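PDB 2Q5C: NtrC family transcriptional regulator from Clostridium acetobutylicum ATCC 824, which probably acts as a sigma-54-dependent, ATP-binding transcriptional activator, represented here by its N-terminal PrpR_N-type domain, presumably sensory. Local coordinates for residues I135-G149 and V152-I166. Numbering follows the deposited sequence.
Sequences ISKVKTENIKIVVSG and VTDEAIKQGLYGETI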
loop_
_atom_site.group_PDB
_atom_site.type_symbol
_atom_site.label_atom_id
_atom_site.label_comp_id
_atom_site.label_asym_id
_atom_site.label_seq_id
_atom_site.Cartn_x
_atom_site.Cartn_y
_atom_site.Cartn_z
ATOM N N ILE A 135 -4.747 -15.892 5.205
ATOM C CA ILE A 135 -5.589 -16.263 4.050
ATOM C C ILE A 135 -6.250 -17.624 4.303
ATOM O O ILE A 135 -7.454 -17.786 4.086
ATOM C CB ILE A 135 -4.818 -16.180 2.696
ATOM C CG1 ILE A 135 -4.495 -14.695 2.379
ATOM C CG2 ILE A 135 -5.589 -16.828 1.541
ATOM C CD1 ILE A 135 -5.729 -13.778 2.327
ATOM N N SER A 136 -5.482 -18.579 4.820
ATOM C CA SER A 136 -6.099 -19.854 5.227
ATOM C C SER A 136 -7.187 -19.665 6.251
ATOM O O SER A 136 -8.237 -20.317 6.173
ATOM C CB SER A 136 -5.038 -20.803 5.779
ATOM O OG SER A 136 -4.209 -21.250 4.719
ATOM N N LYS A 137 -6.975 -18.784 7.216
ATOM C CA LYS A 137 -8.001 -18.505 8.201
ATOM C C LYS A 137 -9.270 -18.002 7.530
ATOM O O LYS A 137 -10.365 -18.407 7.876
ATOM C CB LYS A 137 -7.510 -17.507 9.268
ATOM C CG LYS A 137 -8.414 -17.462 10.450
ATOM C CD LYS A 137 -7.888 -16.517 11.511
ATOM C CE LYS A 137 -8.762 -16.569 12.708
ATOM N NZ LYS A 137 -8.228 -15.678 13.786
ATOM N N VAL A 138 -9.143 -17.073 6.585
ATOM C CA VAL A 138 -10.297 -16.582 5.835
ATOM C C VAL A 138 -11.142 -17.718 5.257
ATOM O O VAL A 138 -12.370 -17.704 5.414
ATOM C CB VAL A 138 -9.845 -15.600 4.716
ATOM C CG1 VAL A 138 -11.032 -15.179 3.824
ATOM C CG2 VAL A 138 -9.183 -14.371 5.367
ATOM N N LYS A 139 -10.478 -18.694 4.625
ATOM C CA LYS A 139 -11.175 -19.822 3.984
ATOM C C LYS A 139 -11.956 -20.557 5.048
ATOM O O LYS A 139 -13.096 -20.950 4.822
ATOM C CB LYS A 139 -10.219 -20.825 3.342
ATOM C CG LYS A 139 -9.507 -20.352 2.137
ATOM C CD LYS A 139 -8.551 -21.411 1.608
ATOM C CE LYS A 139 -9.083 -22.083 0.348
ATOM N NZ LYS A 139 -7.946 -22.641 -0.462
ATOM N N THR A 140 -11.358 -20.749 6.233
ATOM C CA THR A 140 -12.032 -21.524 7.281
ATOM C C THR A 140 -13.255 -20.815 7.827
ATOM O O THR A 140 -14.141 -21.454 8.458
ATOM C CB THR A 140 -11.100 -21.896 8.474
ATOM O OG1 THR A 140 -10.763 -20.720 9.253
ATOM C CG2 THR A 140 -9.874 -22.597 8.009
ATOM N N GLU A 141 -13.329 -19.492 7.615
ATOM C CA GLU A 141 -14.470 -18.694 8.026
ATOM C C GLU A 141 -15.555 -18.676 6.955
ATOM O O GLU A 141 -16.531 -17.941 7.070
ATOM C CB GLU A 141 -14.035 -17.248 8.364
ATOM C CG GLU A 141 -13.082 -17.124 9.529
ATOM C CD GLU A 141 -13.702 -17.442 10.878
ATOM O OE1 GLU A 141 -14.948 -17.402 11.013
ATOM O OE2 GLU A 141 -12.920 -17.701 11.818
ATOM N N ASN A 142 -15.374 -19.482 5.906
ATOM C CA ASN A 142 -16.325 -19.560 4.796
ATOM C C ASN A 142 -16.482 -18.235 4.033
ATOM O O ASN A 142 -17.538 -17.927 3.476
ATOM C CB ASN A 142 -17.698 -20.071 5.277
ATOM C CG ASN A 142 -18.526 -20.658 4.142
ATOM O OD1 ASN A 142 -17.998 -21.247 3.182
ATOM N ND2 ASN A 142 -19.843 -20.449 4.224
ATOM N N ILE A 143 -15.394 -17.489 3.968
ATOM C CA ILE A 143 -15.403 -16.212 3.241
ATOM C C ILE A 143 -14.649 -16.397 1.938
ATOM O O ILE A 143 -13.599 -17.042 1.918
ATOM C CB ILE A 143 -14.774 -15.129 4.111
ATOM C CG1 ILE A 143 -15.683 -14.844 5.310
ATOM C CG2 ILE A 143 -14.600 -13.818 3.323
ATOM C CD1 ILE A 143 -15.051 -13.985 6.395
ATOM N N LYS A 144 -15.209 -15.862 0.850
ATOM C CA LYS A 144 -14.666 -16.079 -0.475
ATOM C C LYS A 144 -14.062 -14.828 -1.129
ATOM O O LYS A 144 -13.552 -14.910 -2.235
ATOM C CB LYS A 144 -15.756 -16.645 -1.390
ATOM C CG LYS A 144 -16.410 -17.904 -0.789
ATOM C CD LYS A 144 -17.288 -18.613 -1.772
ATOM C CE LYS A 144 -17.835 -19.899 -1.161
ATOM N NZ LYS A 144 -18.465 -19.636 0.177
ATOM N N ILE A 145 -14.129 -13.699 -0.413
ATOM C CA ILE A 145 -13.741 -12.397 -0.991
ATOM C C ILE A 145 -12.846 -11.695 0.023
ATOM O O ILE A 145 -13.212 -11.557 1.172
ATOM C CB ILE A 145 -14.972 -11.526 -1.242
ATOM C CG1 ILE A 145 -16.038 -12.254 -2.094
ATOM C CG2 ILE A 145 -14.566 -10.212 -1.947
ATOM C CD1 ILE A 145 -17.407 -11.651 -2.011
ATOM N N VAL A 146 -11.682 -11.253 -0.448
ATOM C CA VAL A 146 -10.723 -10.554 0.416
ATOM C C VAL A 146 -10.430 -9.152 -0.151
ATOM O O VAL A 146 -10.120 -9.024 -1.344
ATOM C CB VAL A 146 -9.397 -11.327 0.478
ATOM C CG1 VAL A 146 -8.310 -10.522 1.198
ATOM C CG2 VAL A 146 -9.601 -12.652 1.178
ATOM N N VAL A 147 -10.517 -8.136 0.715
ATOM C CA VAL A 147 -10.210 -6.720 0.355
ATOM C C VAL A 147 -8.996 -6.350 1.188
ATOM O O VAL A 147 -9.040 -6.415 2.415
ATOM C CB VAL A 147 -11.373 -5.825 0.716
ATOM C CG1 VAL A 147 -11.055 -4.350 0.400
ATOM C CG2 VAL A 147 -12.599 -6.239 -0.037
ATOM N N SER A 148 -7.898 -6.002 0.518
ATOM C CA SER A 148 -6.670 -5.697 1.232
ATOM C C SER A 148 -5.675 -5.083 0.274
ATOM O O SER A 148 -5.993 -4.765 -0.877
ATOM C CB SER A 148 -6.066 -6.991 1.832
ATOM O OG SER A 148 -5.071 -6.734 2.832
ATOM N N GLY A 149 -4.447 -4.937 0.751
ATOM C CA GLY A 149 -3.352 -4.566 -0.145
ATOM C C GLY A 149 -2.956 -5.680 -1.101
ATOM O O GLY A 149 -3.350 -6.853 -0.944
ATOM N N VAL A 152 -1.459 -9.202 -0.095
ATOM C CA VAL A 152 -2.522 -10.005 0.521
ATOM C C VAL A 152 -3.539 -10.478 -0.514
ATOM O O VAL A 152 -3.936 -11.653 -0.477
ATOM C CB VAL A 152 -3.177 -9.250 1.663
ATOM C CG1 VAL A 152 -4.361 -10.017 2.242
ATOM C CG2 VAL A 152 -2.156 -9.001 2.771
ATOM N N THR A 153 -3.999 -9.600 -1.413
ATOM C CA THR A 153 -5.005 -10.057 -2.380
ATOM C C THR A 153 -4.413 -11.055 -3.336
ATOM O O THR A 153 -5.127 -11.978 -3.772
ATOM C CB THR A 153 -5.731 -8.899 -3.113
ATOM O OG1 THR A 153 -4.766 -8.087 -3.789
ATOM C CG2 THR A 153 -6.500 -8.042 -2.105
ATOM N N ASP A 154 -3.128 -10.912 -3.667
ATOM C CA ASP A 154 -2.453 -11.916 -4.503
ATOM C C ASP A 154 -2.471 -13.279 -3.826
ATOM O O ASP A 154 -2.740 -14.295 -4.492
ATOM C CB ASP A 154 -1.022 -11.516 -4.864
ATOM C CG ASP A 154 -0.954 -10.508 -5.989
ATOM O OD1 ASP A 154 -1.945 -10.339 -6.729
ATOM O OD2 ASP A 154 0.143 -9.908 -6.158
ATOM N N GLU A 155 -2.219 -13.330 -2.521
ATOM C CA GLU A 155 -2.278 -14.603 -1.792
ATOM C C GLU A 155 -3.717 -15.162 -1.754
ATOM O O GLU A 155 -3.932 -16.388 -1.840
ATOM C CB GLU A 155 -1.699 -14.452 -0.370
ATOM C CG GLU A 155 -1.618 -15.768 0.456
ATOM C CD GLU A 155 -0.772 -16.880 -0.170
ATOM O OE1 GLU A 155 0.155 -16.585 -0.958
ATOM O OE2 GLU A 155 -1.029 -18.059 0.175
ATOM N N ALA A 156 -4.710 -14.278 -1.606
ATOM C CA ALA A 156 -6.121 -14.677 -1.647
ATOM C C ALA A 156 -6.419 -15.409 -2.929
ATOM O O ALA A 156 -7.025 -16.503 -2.913
ATOM C CB ALA A 156 -7.043 -13.432 -1.529
ATOM N N ILE A 157 -6.027 -14.812 -4.040
ATOM C CA ILE A 157 -6.289 -15.369 -5.357
ATOM C C ILE A 157 -5.521 -16.698 -5.527
ATOM O O ILE A 157 -6.068 -17.677 -6.054
ATOM C CB ILE A 157 -5.974 -14.336 -6.456
ATOM C CG1 ILE A 157 -6.988 -13.187 -6.372
ATOM C CG2 ILE A 157 -6.028 -14.990 -7.855
ATOM C CD1 ILE A 157 -6.510 -11.878 -7.049
ATOM N N LYS A 158 -4.305 -16.763 -5.004
ATOM C CA LYS A 158 -3.530 -18.016 -5.059
ATOM C C LYS A 158 -4.267 -19.152 -4.340
ATOM O O LYS A 158 -4.231 -20.313 -4.801
ATOM C CB LYS A 158 -2.143 -17.819 -4.450
ATOM C CG LYS A 158 -1.239 -19.063 -4.537
ATOM C CD LYS A 158 0.136 -18.798 -3.918
ATOM C CE LYS A 158 0.993 -20.057 -3.955
ATOM N NZ LYS A 158 2.211 -19.898 -3.117
ATOM N N GLN A 159 -4.921 -18.836 -3.225
ATOM C CA GLN A 159 -5.671 -19.827 -2.457
ATOM C C GLN A 159 -7.134 -19.975 -2.959
ATOM O O GLN A 159 -7.963 -20.591 -2.286
ATOM C CB GLN A 159 -5.570 -19.568 -0.937
ATOM C CG GLN A 159 -4.116 -19.658 -0.339
ATOM C CD GLN A 159 -4.027 -19.787 1.213
ATOM O OE1 GLN A 159 -4.857 -20.449 1.868
ATOM N NE2 GLN A 159 -2.989 -19.157 1.807
ATOM N N GLY A 160 -7.419 -19.419 -4.133
ATOM C CA GLY A 160 -8.703 -19.616 -4.827
ATOM C C GLY A 160 -9.839 -18.719 -4.392
ATOM O O GLY A 160 -11.018 -19.012 -4.646
ATOM N N LEU A 161 -9.496 -17.596 -3.762
ATOM C CA LEU A 161 -10.508 -16.622 -3.364
ATOM C C LEU A 161 -10.563 -15.462 -4.350
ATOM O O LEU A 161 -9.709 -15.344 -5.218
ATOM C CB LEU A 161 -10.220 -16.085 -1.963
ATOM C CG LEU A 161 -10.000 -17.142 -0.878
ATOM C CD1 LEU A 161 -9.689 -16.459 0.422
ATOM C CD2 LEU A 161 -11.215 -18.089 -0.761
ATOM N N TYR A 162 -11.594 -14.634 -4.244
ATOM C CA TYR A 162 -11.604 -13.375 -4.994
ATOM C C TYR A 162 -10.832 -12.338 -4.178
ATOM O O TYR A 162 -10.931 -12.307 -2.962
ATOM C CB TYR A 162 -13.020 -12.877 -5.186
ATOM C CG TYR A 162 -13.901 -13.719 -6.076
ATOM C CD1 TYR A 162 -13.625 -13.859 -7.423
ATOM C CD2 TYR A 162 -15.021 -14.342 -5.556
ATOM C CE1 TYR A 162 -14.445 -14.606 -8.239
ATOM C CE2 TYR A 162 -15.850 -15.099 -6.368
ATOM C CZ TYR A 162 -15.541 -15.224 -7.702
ATOM O OH TYR A 162 -16.349 -15.952 -8.552
ATOM N N GLY A 163 -10.098 -11.493 -4.885
ATOM C CA GLY A 163 -9.268 -10.448 -4.248
ATOM C C GLY A 163 -9.564 -9.106 -4.869
ATOM O O GLY A 163 -9.625 -8.966 -6.099
ATOM N N GLU A 164 -9.782 -8.111 -4.026
ATOM C CA GLU A 164 -9.992 -6.771 -4.523
ATOM C C GLU A 164 -9.002 -5.859 -3.773
ATOM O O GLU A 164 -9.065 -5.707 -2.540
ATOM C CB GLU A 164 -11.406 -6.314 -4.227
ATOM C CG GLU A 164 -11.674 -4.893 -4.740
ATOM C CD GLU A 164 -11.935 -4.834 -6.240
ATOM O OE1 GLU A 164 -12.451 -5.830 -6.817
ATOM O OE2 GLU A 164 -11.631 -3.788 -6.854
ATOM N N THR A 165 -8.071 -5.283 -4.536
ATOM C CA THR A 165 -6.983 -4.501 -3.949
ATOM C C THR A 165 -7.416 -3.100 -3.605
ATOM O O THR A 165 -8.104 -2.447 -4.384
ATOM C CB THR A 165 -5.790 -4.459 -4.925
ATOM O OG1 THR A 165 -5.425 -5.793 -5.271
ATOM C CG2 THR A 165 -4.604 -3.822 -4.296
ATOM N N ILE A 166 -6.991 -2.631 -2.432
ATOM C CA ILE A 166 -7.237 -1.243 -2.041
ATOM C C ILE A 166 -6.163 -0.415 -2.700
ATOM O O ILE A 166 -4.975 -0.659 -2.444
ATOM C CB ILE A 166 -7.154 -1.076 -0.529
ATOM C CG1 ILE A 166 -8.214 -1.941 0.159
ATOM C CG2 ILE A 166 -7.396 0.385 -0.121
ATOM C CD1 ILE A 166 -7.983 -2.046 1.652
#
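I135 meets Q159 and E155 at the crossing of helices 131-140 and 150-158, whose local axes approach to 10.1 Å at 53°. Its CG2 lies against the Q159 amide, 3.4 Å from CD, while CG1 leads to the aliphatic CG of E155 and CD1 reaches V152 and A156. On the next residue, S136 OG donates to Q159 OE1 (3.0 Å), arriving in the carbonyl plane on a lone pair at a C=O...donor angle of 119°. Q159 NE2 meanwhile donates to E155 OE2, using that oxygen's anti lone pair, and to T132 O, so both ends of the amide are held and its rotation is fixed. V138 CG1 and V146 CG2 both touch L161 CD1, each 3.9 Å away. K139, its chain bent at chi3, swings NZ to the backbone O of Q159 (2.7 Å), next to the Schellman motif in which G160 ends the helix.

Past the turn, strand 145-148 pairs in parallel with edge strand 162-165: K144 O, V146 N, V146 O, S148 N and S148 O all bond to the partner backbone. E164 N to V146 O is nearly straight (N-H...O 164°), whereas S148 N to E164 O is longer, at 3.3 Å. V146 faces the helix, its CB 3.7 Å from A156 CB, whereas V147 on the reverse face packs CG1 on I166 CG1. S148 CB presses V152 CG1 at a tight 3.5 Å, with OG bonded to I100 O. G149 occupies the N-cap position of helix 150-158, and its O takes the first-turn bond from T153 N.

The strand, helix and strand thus form a right-handed beta-alpha-beta crossover: a ladder of five backbone bonds and an aliphatic core join its parts, while amide and ammonium bonds tie the helix C-terminus to the preceding helix.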